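DNA mismatch repair protein MLH3 (Saccharomyces cerevisiae S288C, PDB 6RMN) takes part in DNA mismatch repair, correcting insertion-deletion loops as a component of the MutLbeta heterodimer, to which this chain contributes its C-terminal, zinc-binding part. Local coordinates at residues Tyr62-Glu67 against Ser179-Val184; Glu126-Lys131 against Met141-His146. All coordinates share one frame; numbering follows the deposited sequence.

Contact 1: Tyr62-Glu67 against Ser179-Val184; sequences YSLLTE and SCVPTV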
ATOM      1  N   TYR B  62     -10.120  -7.057  26.177  1.00 39.87           N
ATOM      2  CA  TYR B  62      -9.224  -6.429  27.146  1.00 42.09           C
ATOM      3  C   TYR B  62     -10.023  -5.714  28.252  1.00 44.93           C
ATOM      4  O   TYR B  62      -9.705  -5.878  29.423  1.00 46.62           O
ATOM      5  CB  TYR B  62      -8.191  -5.497  26.454  1.00 45.11           C
ATOM      6  CG  TYR B  62      -7.345  -4.707  27.434  1.00 51.71           C
ATOM      7  CD1 TYR B  62      -6.239  -5.283  28.055  1.00 55.58           C
ATOM      8  CD2 TYR B  62      -7.692  -3.406  27.795  1.00 54.26           C
ATOM      9  CE1 TYR B  62      -5.495  -4.584  29.006  1.00 59.74           C
ATOM     10  CE2 TYR B  62      -6.965  -2.701  28.752  1.00 58.06           C
ATOM     11  CZ  TYR B  62      -5.857  -3.289  29.348  1.00 69.07           C
ATOM     12  OH  TYR B  62      -5.126  -2.589  30.284  1.00 72.61           O
ATOM     13  N   SER B  63     -11.079  -4.974  27.886  1.00 39.38           N
ATOM     14  CA  SER B  63     -11.952  -4.286  28.843  1.00 39.63           C
ATOM     15  C   SER B  63     -12.693  -5.256  29.775  1.00 42.40           C
ATOM     16  O   SER B  63     -12.717  -5.033  30.985  1.00 42.40           O
ATOM     17  CB  SER B  63     -12.958  -3.399  28.112  1.00 42.15           C
ATOM     18  OG  SER B  63     -12.270  -2.388  27.394  1.00 56.30           O
ATOM     19  N   LEU B  64     -13.300  -6.316  29.206  1.00 37.77           N
ATOM     20  CA  LEU B  64     -14.081  -7.317  29.921  1.00 37.33           C
ATOM     21  C   LEU B  64     -13.234  -8.094  30.929  1.00 43.07           C
ATOM     22  O   LEU B  64     -13.658  -8.271  32.072  1.00 43.98           O
ATOM     23  CB  LEU B  64     -14.789  -8.270  28.913  1.00 35.90           C
ATOM     24  CG  LEU B  64     -15.310  -9.639  29.430  1.00 39.50           C
ATOM     25  CD1 LEU B  64     -16.459  -9.479  30.363  1.00 39.20           C
ATOM     26  CD2 LEU B  64     -15.724 -10.530  28.285  1.00 39.95           C
ATOM     27  N   LEU B  65     -12.060  -8.569  30.501  1.00 39.62           N
ATOM     28  CA  LEU B  65     -11.197  -9.372  31.356  1.00 40.14           C
ATOM     29  C   LEU B  65     -10.458  -8.549  32.416  1.00 46.47           C
ATOM     30  O   LEU B  65     -10.182  -9.094  33.474  1.00 46.85           O
ATOM     31  CB  LEU B  65     -10.255 -10.252  30.524  1.00 39.35           C
ATOM     32  CG  LEU B  65     -10.978 -11.457  29.900  1.00 41.00           C
ATOM     33  CD1 LEU B  65     -10.346 -11.890  28.618  1.00 39.71           C
ATOM     34  CD2 LEU B  65     -11.175 -12.603  30.912  1.00 41.04           C
ATOM     35  N   THR B  66     -10.213  -7.242  32.183  1.00 45.14           N
ATOM     36  CA  THR B  66      -9.601  -6.340  33.174  1.00 47.28           C
ATOM     37  C   THR B  66     -10.604  -6.139  34.313  1.00 53.64           C
ATOM     38  O   THR B  66     -10.206  -6.175  35.473  1.00 56.31           O
ATOM     39  CB  THR B  66      -9.144  -5.014  32.516  1.00 51.71           C
ATOM     40  OG1 THR B  66      -8.154  -5.325  31.550  1.00 50.65           O
ATOM     41  CG2 THR B  66      -8.542  -4.029  33.500  1.00 50.56           C
ATOM     42  N   GLU B  67     -11.906  -6.000  33.982  1.00 48.22           N
ATOM     43  CA  GLU B  67     -12.984  -5.837  34.960  1.00 48.12           C
ATOM     44  C   GLU B  67     -13.170  -7.094  35.817  1.00 52.14           C
ATOM     45  O   GLU B  67     -13.322  -6.996  37.035  1.00 53.67           O
ATOM     46  CB  GLU B  67     -14.311  -5.518  34.255  1.00 48.12           C
ATOM     47  CG  GLU B  67     -14.439  -4.100  33.734  1.00 61.63           C
ATOM     48  CD  GLU B  67     -15.630  -3.913  32.815  1.00 84.21           C
ATOM     49  OE1 GLU B  67     -16.781  -3.911  33.313  1.00 75.41           O
ATOM     50  OE2 GLU B  67     -15.411  -3.770  31.591  1.00 85.39           O
ATOM     51  N   SER B 179      -9.887 -18.220  26.862  1.00 53.73           N
ATOM     52  CA  SER B 179     -10.534 -19.529  26.822  1.00 54.49           C
ATOM     53  C   SER B 179     -11.662 -19.730  27.872  1.00 58.22           C
ATOM     54  O   SER B 179     -12.574 -20.513  27.619  1.00 58.97           O
ATOM     55  CB  SER B 179      -9.486 -20.632  26.941  1.00 60.84           C
ATOM     56  OG  SER B 179      -8.988 -20.774  28.263  1.00 73.94           O
ATOM     57  N   CYS B 180     -11.578 -19.048  29.040  1.00 53.85           N
ATOM     58  CA  CYS B 180     -12.522 -19.109  30.173  1.00 53.38           C
ATOM     59  C   CYS B 180     -13.802 -18.345  29.935  1.00 52.00           C
ATOM     60  O   CYS B 180     -14.772 -18.538  30.656  1.00 51.96           O
ATOM     61  CB  CYS B 180     -11.853 -18.612  31.445  1.00 55.33           C
ATOM     62  SG  CYS B 180     -10.234 -19.334  31.747  1.00 62.19           S
ATOM     63  N   VAL B 181     -13.777 -17.412  29.003  1.00 44.84           N
ATOM     64  CA  VAL B 181     -14.910 -16.557  28.718  1.00 42.34           C
ATOM     65  C   VAL B 181     -16.123 -17.372  28.250  1.00 44.11           C
ATOM     66  O   VAL B 181     -16.000 -18.067  27.246  1.00 43.70           O
ATOM     67  CB  VAL B 181     -14.510 -15.435  27.735  1.00 44.51           C
ATOM     68  CG1 VAL B 181     -15.709 -14.568  27.378  1.00 43.47           C
ATOM     69  CG2 VAL B 181     -13.380 -14.588  28.313  1.00 44.20           C
ATOM     70  N   PRO B 182     -17.282 -17.338  28.966  1.00 39.06           N
ATOM     71  CA  PRO B 182     -18.459 -18.094  28.495  1.00 38.74           C
ATOM     72  C   PRO B 182     -18.829 -17.758  27.043  1.00 40.17           C
ATOM     73  O   PRO B 182     -18.671 -16.614  26.631  1.00 36.91           O
ATOM     74  CB  PRO B 182     -19.557 -17.691  29.483  1.00 40.42           C
ATOM     75  CG  PRO B 182     -18.816 -17.288  30.713  1.00 44.59           C
ATOM     76  CD  PRO B 182     -17.592 -16.602  30.208  1.00 39.57           C
ATOM     77  N   THR B 183     -19.285 -18.776  26.269  1.00 38.16           N
ATOM     78  CA  THR B 183     -19.676 -18.669  24.857  1.00 38.07           C
ATOM     79  C   THR B 183     -20.633 -17.493  24.599  1.00 40.86           C
ATOM     80  O   THR B 183     -20.478 -16.799  23.594  1.00 38.39           O
ATOM     81  CB  THR B 183     -20.232 -20.019  24.347  1.00 48.72           C
ATOM     82  OG1 THR B 183     -19.254 -21.035  24.576  1.00 51.26           O
ATOM     83  CG2 THR B 183     -20.593 -19.998  22.854  1.00 44.36           C
ATOM     84  N   VAL B 184     -21.593 -17.257  25.518  1.00 38.70           N
ATOM     85  CA  VAL B 184     -22.556 -16.156  25.399  1.00 38.58           C
ATOM     86  C   VAL B 184     -21.857 -14.786  25.415  1.00 43.02           C
ATOM     87  O   VAL B 184     -22.310 -13.883  24.727  1.00 43.28           O
ATOM     88  CB  VAL B 184     -23.719 -16.250  26.422  1.00 42.23           C
ATOM     89  CG1 VAL B 184     -23.228 -16.092  27.867  1.00 41.26           C
ATOM     90  CG2 VAL B 184     -24.829 -15.242  26.093  1.00 42.04           C
TER
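Val-181 faces the helix of Tyr-62-Glu-67 with both of its methyls, one for each of two consecutive leucines. CG1 meets Leu-64 tip to tip, 4.1 Å from its CD2, while CG2 lies against the fork of Leu-65, 3.9 Å from CD2 and 4.1 Å from CD1. The two approaches differ in kind: Leu-64 and Val-181 reach straight toward one another, whereas Leu-65 crosses the valine at a slant and touches with both branches. The first torsions fit this difference. Leu-64 carries its CG opposite the backbone N (chi1 162°), which extends an already inward-directed CA-CB bond toward the valine; the CA-CB bond of Leu-65 does not point across, and its CG, swung to the side of the backbone N at -75°, brings the methyls round to Val-181.

On the same helix, Thr-66 OG1 hydrogen-bonds Tyr-62 O at 2.7 Å and rests over one face of the Tyr-62 ring. Tyr-62 O thereby holds two donors, with Thr-66 N on the opposite face of its plane.

Leu-64 also packs on Phe-73 and Met-127. The backbone around the valine is held by Lys-155 NZ, which donates hydrogen bonds to both Ser-179 O and Val-181 O, and Pro-182 then takes the N-cap position of helix 183-196.

The contact joins the end of helix 48-69, whose other end bears zinc ligands His-49 and Glu-53, to the turn leading into helix 183-196. Its chemistry is wholly apolar: three buried side chains meet through methyls, with no hydrogen bond crossing, so shape and burial hold the segments together rather than directional bonding.

Contact 2: Glu126-Lys131 against Met141-His146; sequences EMLTSK and MVLLQH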
ATOM      1  N   GLU B 126     -24.495  -6.172  32.612  1.00 49.53           N
ATOM      2  CA  GLU B 126     -25.236  -5.344  31.647  1.00 50.70           C
ATOM      3  C   GLU B 126     -25.424  -5.996  30.256  1.00 52.82           C
ATOM      4  O   GLU B 126     -26.526  -5.930  29.718  1.00 52.26           O
ATOM      5  CB  GLU B 126     -24.617  -3.941  31.523  1.00 53.20           C
ATOM      6  CG  GLU B 126     -24.813  -3.086  32.772  1.00 70.96           C
ATOM      7  CD  GLU B 126     -26.168  -2.413  32.906  1.00105.42           C
ATOM      8  OE1 GLU B 126     -26.255  -1.193  32.635  1.00105.81           O
ATOM      9  OE2 GLU B 126     -27.142  -3.101  33.290  1.00106.58           O
ATOM     10  N   MET B 127     -24.379  -6.645  29.708  1.00 49.38           N
ATOM     11  CA  MET B 127     -24.420  -7.362  28.424  1.00 49.77           C
ATOM     12  C   MET B 127     -25.539  -8.392  28.445  1.00 52.03           C
ATOM     13  O   MET B 127     -26.355  -8.428  27.522  1.00 52.88           O
ATOM     14  CB  MET B 127     -23.130  -8.166  28.215  1.00 52.19           C
ATOM     15  CG  MET B 127     -21.977  -7.411  27.661  1.00 57.08           C
ATOM     16  SD  MET B 127     -20.567  -8.558  27.742  1.00 62.09           S
ATOM     17  CE  MET B 127     -19.277  -7.421  28.314  1.00 59.20           C
ATOM     18  N   LEU B 128     -25.535  -9.261  29.478  1.00 46.14           N
ATOM     19  CA  LEU B 128     -26.487 -10.348  29.632  1.00 46.17           C
ATOM     20  C   LEU B 128     -27.909  -9.864  29.929  1.00 48.46           C
ATOM     21  O   LEU B 128     -28.854 -10.472  29.434  1.00 47.92           O
ATOM     22  CB  LEU B 128     -25.991 -11.378  30.665  1.00 46.63           C
ATOM     23  CG  LEU B 128     -26.627 -12.795  30.612  1.00 52.64           C
ATOM     24  CD1 LEU B 128     -26.624 -13.372  29.188  1.00 52.76           C
ATOM     25  CD2 LEU B 128     -25.900 -13.753  31.532  1.00 55.38           C
ATOM     26  N   THR B 129     -28.058  -8.753  30.686  1.00 44.70           N
ATOM     27  CA  THR B 129     -29.358  -8.141  30.988  1.00 45.53           C
ATOM     28  C   THR B 129     -30.041  -7.744  29.687  1.00 48.84           C
ATOM     29  O   THR B 129     -31.215  -8.053  29.517  1.00 49.35           O
ATOM     30  CB  THR B 129     -29.220  -6.943  31.959  1.00 50.39           C
ATOM     31  OG1 THR B 129     -28.556  -7.361  33.152  1.00 49.41           O
ATOM     32  CG2 THR B 129     -30.570  -6.337  32.336  1.00 46.85           C
ATOM     33  N   SER B 130     -29.283  -7.108  28.759  1.00 45.40           N
ATOM     34  CA  SER B 130     -29.754  -6.643  27.449  1.00 46.37           C
ATOM     35  C   SER B 130     -30.168  -7.778  26.516  1.00 50.55           C
ATOM     36  O   SER B 130     -31.240  -7.712  25.917  1.00 51.79           O
ATOM     37  CB  SER B 130     -28.702  -5.770  26.768  1.00 50.34           C
ATOM     38  OG  SER B 130     -28.245  -4.725  27.612  1.00 63.19           O
ATOM     39  N   LYS B 131     -29.322  -8.812  26.402  1.00 45.86           N
ATOM     40  CA  LYS B 131     -29.538  -9.984  25.549  1.00 45.62           C
ATOM     41  C   LYS B 131     -30.737 -10.837  25.995  1.00 51.60           C
ATOM     42  O   LYS B 131     -31.511 -11.288  25.146  1.00 54.18           O
ATOM     43  CB  LYS B 131     -28.237 -10.822  25.475  1.00 45.92           C
ATOM     44  CG  LYS B 131     -28.250 -11.951  24.448  1.00 51.36           C
ATOM     45  CD  LYS B 131     -28.088 -11.505  22.999  1.00 56.74           C
ATOM     46  CE  LYS B 131     -28.323 -12.668  22.071  1.00 67.24           C
ATOM     47  NZ  LYS B 131     -28.561 -12.223  20.680  1.00 78.97           N
ATOM     48  N   MET B 141     -31.067 -21.603  29.182  1.00 52.71           N
ATOM     49  CA  MET B 141     -30.281 -22.242  28.128  1.00 54.24           C
ATOM     50  C   MET B 141     -28.825 -21.772  28.136  1.00 55.85           C
ATOM     51  O   MET B 141     -27.917 -22.594  28.023  1.00 56.73           O
ATOM     52  CB  MET B 141     -30.914 -21.990  26.751  1.00 58.64           C
ATOM     53  CG  MET B 141     -30.431 -22.942  25.693  1.00 65.39           C
ATOM     54  SD  MET B 141     -29.816 -22.093  24.228  1.00 72.06           S
ATOM     55  CE  MET B 141     -28.021 -21.938  24.642  1.00 66.06           C
ATOM     56  N   VAL B 142     -28.618 -20.459  28.300  1.00 49.35           N
ATOM     57  CA  VAL B 142     -27.320 -19.785  28.283  1.00 46.36           C
ATOM     58  C   VAL B 142     -26.474 -20.148  29.521  1.00 47.99           C
ATOM     59  O   VAL B 142     -25.287 -20.413  29.372  1.00 47.17           O
ATOM     60  CB  VAL B 142     -27.541 -18.267  28.062  1.00 48.24           C
ATOM     61  CG1 VAL B 142     -26.521 -17.406  28.783  1.00 46.74           C
ATOM     62  CG2 VAL B 142     -27.547 -17.956  26.581  1.00 47.73           C
ATOM     63  N   LEU B 143     -27.084 -20.207  30.704  1.00 44.72           N
ATOM     64  CA  LEU B 143     -26.407 -20.580  31.950  1.00 44.51           C
ATOM     65  C   LEU B 143     -26.067 -22.087  31.989  1.00 48.53           C
ATOM     66  O   LEU B 143     -24.966 -22.447  32.417  1.00 47.31           O
ATOM     67  CB  LEU B 143     -27.228 -20.136  33.184  1.00 44.90           C
ATOM     68  CG  LEU B 143     -27.521 -18.614  33.290  1.00 48.56           C
ATOM     69  CD1 LEU B 143     -28.282 -18.293  34.556  1.00 49.72           C
ATOM     70  CD2 LEU B 143     -26.263 -17.781  33.226  1.00 48.06           C
ATOM     71  N   LEU B 144     -26.986 -22.951  31.497  1.00 46.13           N
ATOM     72  CA  LEU B 144     -26.773 -24.398  31.407  1.00 47.33           C
ATOM     73  C   LEU B 144     -25.625 -24.721  30.468  1.00 50.62           C
ATOM     74  O   LEU B 144     -24.820 -25.591  30.791  1.00 52.96           O
ATOM     75  CB  LEU B 144     -28.032 -25.139  30.938  1.00 49.20           C
ATOM     76  CG  LEU B 144     -29.048 -25.480  32.003  1.00 55.32           C
ATOM     77  CD1 LEU B 144     -30.360 -25.850  31.372  1.00 57.64           C
ATOM     78  CD2 LEU B 144     -28.559 -26.611  32.911  1.00 57.32           C
ATOM     79  N   GLN B 145     -25.553 -24.029  29.312  1.00 43.94           N
ATOM     80  CA  GLN B 145     -24.502 -24.182  28.300  1.00 43.14           C
ATOM     81  C   GLN B 145     -23.112 -23.983  28.945  1.00 45.74           C
ATOM     82  O   GLN B 145     -22.260 -24.865  28.805  1.00 46.67           O
ATOM     83  CB  GLN B 145     -24.741 -23.206  27.134  1.00 43.01           C
ATOM     84  CG  GLN B 145     -23.811 -23.360  25.934  1.00 51.94           C
ATOM     85  CD  GLN B 145     -23.897 -22.135  25.048  1.00 77.35           C
ATOM     86  OE1 GLN B 145     -23.679 -20.994  25.486  1.00 69.76           O
ATOM     87  NE2 GLN B 145     -24.224 -22.337  23.780  1.00 76.09           N
ATOM     88  N   HIS B 146     -22.930 -22.889  29.725  1.00 39.80           N
ATOM     89  CA  HIS B 146     -21.685 -22.638  30.445  1.00 39.40           C
ATOM     90  C   HIS B 146     -21.398 -23.667  31.554  1.00 44.42           C
ATOM     91  O   HIS B 146     -20.252 -24.103  31.681  1.00 44.20           O
ATOM     92  CB  HIS B 146     -21.592 -21.211  30.987  1.00 38.88           C
ATOM     93  CG  HIS B 146     -20.217 -20.897  31.499  1.00 41.92           C
ATOM     94  ND1 HIS B 146     -19.098 -21.002  30.678  1.00 43.03           N
ATOM     95  CD2 HIS B 146     -19.815 -20.532  32.738  1.00 43.35           C
ATOM     96  CE1 HIS B 146     -18.064 -20.683  31.436  1.00 42.23           C
ATOM     97  NE2 HIS B 146     -18.442 -20.393  32.681  1.00 43.02           N
TER
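Leu-128 projects from helix 126-132 toward helix 136-151 and divides its two methyls between successive residues there. CD1 lies 4.1 Å from Val-142 CG1, and CD2 comes within 4.4 Å of Leu-143 CD2, a looser touch. Leu-128 and Val-142 run past one another in opposite directions, so they meet alongside and not end on.

Conformation decides which branch goes where. In Leu-128 the CG stands opposite the backbone N (chi1 -160°), continuing a CA-CB bond that already points across. Val-142 likewise starts toward the other helix, and CG1 is the methyl it offers to Leu-128. Leu-143 is different again: its CA-CB bond is not aimed at the partner helix; with chi2 at -178° CD1 takes the extended position, and it is the other branch, CD2, that meets Leu-128 CD2. At the nearest backbone approach, Leu-128 and Val-142 have their CA atoms 9.6 Å apart, a gap bridged entirely by side chains.

Away from this interface, Ser-130 OG turns back along its helix to bond Glu-126 O at 3.0 Å. That oxygen also receives Ser-130 N at 3.1 Å, the two donors arriving from opposite faces of the carbonyl plane.

The two helices follow each other closely in the chain and pack through apolar side chains, just after strand 117-124. Ile-105 packs on both Leu-128 and Leu-143, and Leu-139 of helix 136-151 adds to the surface around Leu-128. Leu-143 also reaches Phe-93 and Phe-100 of helix 87-101, while Val-142 touches Val-184. Contact 2 thus lies where helix 126-132, helix 136-151 and helix 87-101 come together, with Ile-105 just ahead of strand 106-110 and helix 183-196 touching through Val-184.

How the contacts relate
Both contacts are buried and apolar, with no hydrogen bond across either, but the centre of contact 1 lies about 7 Å from that of the chain, the centre of contact 2 about 15 Å. Contact 1 closes a long loop between a helix and a turn; contact 2, nested within that loop, pairs two helices almost adjacent in sequence. Each turns on one branched residue, a valine in the first and a leucine in the second. Their centres are about 13 Å apart and they touch directly: Pro-182 CB rests 3.6 Å from His-146 ND1, joining the N-cap of helix 183-196 to helix 136-151.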